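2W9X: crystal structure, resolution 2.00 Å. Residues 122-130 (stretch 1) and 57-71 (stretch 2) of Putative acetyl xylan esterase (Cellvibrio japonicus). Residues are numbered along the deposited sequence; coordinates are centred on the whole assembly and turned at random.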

# COMPACT_ATOMS: atom_id res chain seq x y z
N GLY B 122 -8.13 35.74 2.81
CA GLY B 122 -7.92 36.54 4.02
C GLY B 122 -6.47 36.95 4.15
O GLY B 122 -5.60 36.32 3.55
N ARG B 123 -6.19 38.00 4.92
CA ARG B 123 -4.82 38.42 5.14
C ARG B 123 -4.44 38.47 6.62
O ARG B 123 -5.20 38.93 7.47
CB ARG B 123 -4.54 39.77 4.47
CG ARG B 123 -5.16 39.93 3.08
CD ARG B 123 -4.45 40.99 2.24
NE ARG B 123 -4.73 42.35 2.68
CZ ARG B 123 -3.97 43.03 3.54
NH1 ARG B 123 -2.91 42.45 4.07
NH2 ARG B 123 -4.28 44.28 3.89
N PHE B 124 -3.24 37.97 6.91
CA PHE B 124 -2.59 38.15 8.21
C PHE B 124 -1.40 39.07 8.01
O PHE B 124 -0.61 38.88 7.07
CB PHE B 124 -2.15 36.80 8.78
CG PHE B 124 -1.45 36.88 10.11
CD1 PHE B 124 -2.08 37.46 11.22
CD2 PHE B 124 -0.18 36.33 10.28
CE1 PHE B 124 -1.43 37.52 12.45
CE2 PHE B 124 0.47 36.38 11.52
CZ PHE B 124 -0.16 36.96 12.60
N LEU B 125 -1.28 40.07 8.89
CA LEU B 125 -0.24 41.09 8.78
C LEU B 125 0.89 40.98 9.81
O LEU B 125 1.71 41.89 9.93
CB LEU B 125 -0.86 42.49 8.82
CG LEU B 125 -1.82 42.91 7.70
CD1 LEU B 125 -2.19 44.38 7.83
CD2 LEU B 125 -1.17 42.68 6.37
N GLY B 126 0.94 39.88 10.57
CA GLY B 126 2.09 39.60 11.44
C GLY B 126 1.91 39.69 12.94
O GLY B 126 0.86 40.12 13.45
N PHE B 127 2.97 39.27 13.64
CA PHE B 127 3.08 39.30 15.11
C PHE B 127 3.95 40.49 15.54
O PHE B 127 5.16 40.50 15.29
CB PHE B 127 3.74 38.02 15.63
CG PHE B 127 2.97 36.76 15.33
CD1 PHE B 127 1.87 36.40 16.11
CD2 PHE B 127 3.37 35.90 14.31
CE1 PHE B 127 1.16 35.23 15.85
CE2 PHE B 127 2.67 34.73 14.04
CZ PHE B 127 1.56 34.39 14.82
N TYR B 128 3.33 41.46 16.23
CA TYR B 128 4.00 42.70 16.63
C TYR B 128 4.25 42.80 18.14
O TYR B 128 3.43 42.32 18.95
CB TYR B 128 3.21 43.92 16.12
CG TYR B 128 3.43 44.17 14.64
CD1 TYR B 128 4.12 45.30 14.21
CD2 TYR B 128 2.97 43.27 13.68
CE1 TYR B 128 4.34 45.54 12.85
CE2 TYR B 128 3.19 43.49 12.31
CZ TYR B 128 3.87 44.62 11.91
OH TYR B 128 4.09 44.85 10.56
N THR B 129 5.39 43.41 18.51
CA THR B 129 5.82 43.46 19.91
C THR B 129 6.45 44.81 20.29
O THR B 129 6.46 45.76 19.50
CB THR B 129 6.88 42.37 20.22
OG1 THR B 129 6.75 41.27 19.29
CG2 THR B 129 6.72 41.84 21.66
N ASP B 130 6.93 44.87 21.53
CA ASP B 130 7.80 45.93 22.01
C ASP B 130 9.23 45.62 21.55
O ASP B 130 9.66 44.46 21.59
CB ASP B 130 7.74 45.99 23.54
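Stretch 2 57-71: FETAFKGQSLTLKFD

Stretch 2 lies on stretch 1 as a strand, loop and strand, its second strand pairing edge to edge with stretch 1 in an antiparallel, bulged ladder while its first strand packs aromatic and methyl groups against the apolar face of that ladder. Stretch 1 forms a strand from G122 to Y128, interrupted by a bulge at L125 and G126, and residues 67-71 run against it with N-to-C directions 160° apart and axes approaching to 4.6 Å. Strand 57-62 runs nearly the same way as stretch 1, crossing at -15° with a closest axial approach of 8.4 Å, a spacing that leaves room for side chains and not for backbone pairing.

Six main-chain hydrogen bonds hold the ladder. At one end R123 and D71 form a reciprocal pair, with R123 N to D71 O and D71 N to R123 O both at 2.8 Å. At the other, Y128 N donates to T67 O at 2.7 Å and T67 N to Y128 O at 2.8 Å. Between them the register shifts by one residue: K69 O accepts from L125 N at 2.7 Å, whereas K69 N donates to G126 O at 3.1 Å, so two consecutive residues of stretch 1 face a single residue of stretch 2. In this bulge L125 has a psi of 10° and G126 a phi of 110°; at the backbone angles of G126 a CB would be jammed against the preceding carbonyl oxygen, which calls for glycine.

F124, F127, L68 and F70 share one face of the ladder, and strand 57-62 covers part of it. F124 CB lies over the face of the F57 ring, 4.2 Å from its centroid, and the two rings meet obliquely with centroids 4.7 Å apart. F127, the residue of stretch 1 with the largest area covered, receives T59 CG2 over one ring face, 3.7 Å from the ring centroid. Its CD1 also lies 3.8 Å from L68 CD1, and its CB is 4.0 Å from L66 CD1, which extends this apolar packing into the loop.

The other face carries R123, Y128, T67 and D71 and is more polar. The R123–D71 pair is reinforced there by a salt bridge, R123 NH2 to D71 OD2 at 2.7 Å, joining opposite charges on directly paired residues. K69 lays its aliphatic chain across the Y128 ring, with K69 CD 3.9 Å from the ring centroid and over the face.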

# COMPACT_ATOMS: atom_id res chain seq x y z
N PHE B 57 0.35 30.20 11.39
CA PHE B 57 1.51 31.07 11.62
C PHE B 57 2.02 30.87 13.04
O PHE B 57 1.22 30.85 14.00
CB PHE B 57 1.13 32.54 11.40
CG PHE B 57 0.51 32.83 10.06
CD1 PHE B 57 1.30 33.21 8.98
CD2 PHE B 57 -0.86 32.73 9.89
CE1 PHE B 57 0.73 33.48 7.74
CE2 PHE B 57 -1.44 32.99 8.64
CZ PHE B 57 -0.65 33.36 7.57
N GLU B 58 3.34 30.71 13.18
CA GLU B 58 3.96 30.48 14.49
C GLU B 58 5.04 31.50 14.78
O GLU B 58 5.72 31.98 13.86
CB GLU B 58 4.55 29.08 14.59
CG GLU B 58 3.49 27.98 14.71
CD GLU B 58 4.07 26.60 14.55
OE1 GLU B 58 3.99 25.83 15.52
OE2 GLU B 58 4.61 26.28 13.47
N THR B 59 5.17 31.84 16.06
CA THR B 59 6.27 32.68 16.53
C THR B 59 6.70 32.34 17.97
O THR B 59 5.99 31.62 18.69
CB THR B 59 5.98 34.20 16.37
OG1 THR B 59 7.22 34.91 16.46
CG2 THR B 59 5.03 34.72 17.44
N ALA B 60 7.86 32.87 18.38
CA ALA B 60 8.45 32.60 19.68
C ALA B 60 9.27 33.79 20.13
O ALA B 60 10.02 34.38 19.33
CB ALA B 60 9.31 31.33 19.64
N PHE B 61 9.14 34.15 21.41
CA PHE B 61 9.83 35.33 21.95
C PHE B 61 9.90 35.34 23.47
O PHE B 61 9.05 34.75 24.15
CB PHE B 61 9.15 36.62 21.46
CG PHE B 61 7.77 36.82 22.01
CD1 PHE B 61 6.69 36.10 21.49
CD2 PHE B 61 7.54 37.72 23.04
CE1 PHE B 61 5.41 36.28 21.99
CE2 PHE B 61 6.26 37.90 23.55
CZ PHE B 61 5.19 37.18 23.03
N LYS B 62 10.92 36.01 24.00
CA LYS B 62 10.98 36.38 25.41
C LYS B 62 10.43 37.79 25.53
O LYS B 62 10.93 38.72 24.89
CB LYS B 62 12.42 36.31 25.93
N GLY B 63 9.39 37.94 26.35
CA GLY B 63 8.71 39.23 26.54
C GLY B 63 7.30 39.02 27.07
O GLY B 63 6.87 37.88 27.27
N GLN B 64 6.58 40.12 27.27
CA GLN B 64 5.25 40.06 27.89
C GLN B 64 4.09 40.70 27.10
O GLN B 64 2.98 40.81 27.62
N SER B 65 4.35 41.12 25.86
CA SER B 65 3.31 41.71 25.02
C SER B 65 3.32 41.16 23.60
O SER B 65 4.38 40.80 23.08
CB SER B 65 3.44 43.23 24.98
OG SER B 65 3.16 43.80 26.26
N LEU B 66 2.14 41.10 22.98
CA LEU B 66 1.99 40.64 21.60
C LEU B 66 0.72 41.20 20.96
O LEU B 66 -0.34 41.24 21.58
CB LEU B 66 1.98 39.10 21.55
CG LEU B 66 2.13 38.37 20.21
CD1 LEU B 66 3.53 38.59 19.60
CD2 LEU B 66 1.85 36.90 20.39
N THR B 67 0.85 41.64 19.71
CA THR B 67 -0.30 42.05 18.92
C THR B 67 -0.29 41.28 17.60
O THR B 67 0.76 41.10 16.96
CB THR B 67 -0.31 43.58 18.65
OG1 THR B 67 -0.49 44.28 19.89
CG2 THR B 67 -1.43 43.98 17.70
N LEU B 68 -1.47 40.82 17.21
CA LEU B 68 -1.68 40.22 15.91
C LEU B 68 -2.39 41.25 15.04
O LEU B 68 -3.45 41.76 15.41
CB LEU B 68 -2.53 38.96 16.04
CG LEU B 68 -1.90 37.61 16.42
CD1 LEU B 68 -1.34 37.58 17.83
CD2 LEU B 68 -2.96 36.54 16.27
N LYS B 69 -1.80 41.56 13.88
CA LYS B 69 -2.44 42.44 12.91
C LYS B 69 -3.18 41.60 11.90
O LYS B 69 -2.58 40.77 11.20
CB LYS B 69 -1.41 43.32 12.20
CG LYS B 69 -0.75 44.38 13.04
CD LYS B 69 0.06 45.32 12.16
CE LYS B 69 -0.75 46.50 11.63
NZ LYS B 69 -0.82 47.64 12.60
N PHE B 70 -4.49 41.81 11.81
CA PHE B 70 -5.35 41.07 10.90
C PHE B 70 -5.87 41.94 9.76
O PHE B 70 -6.05 43.14 9.94
CB PHE B 70 -6.58 40.55 11.64
CG PHE B 70 -6.35 39.32 12.47
CD1 PHE B 70 -6.22 38.07 11.87
CD2 PHE B 70 -6.34 39.40 13.86
CE1 PHE B 70 -6.04 36.93 12.64
CE2 PHE B 70 -6.16 38.27 14.65
CZ PHE B 70 -6.01 37.03 14.04
N ASP B 71 -6.11 41.33 8.61
CA ASP B 71 -7.03 41.86 7.60
C ASP B 71 -7.83 40.68 7.06
O ASP B 71 -7.57 40.18 5.95
CB ASP B 71 -6.30 42.61 6.48
CG ASP B 71 -7.26 43.42 5.59
OD1 ASP B 71 -8.41 43.69 6.01
OD2 ASP B 71 -6.88 43.80 4.47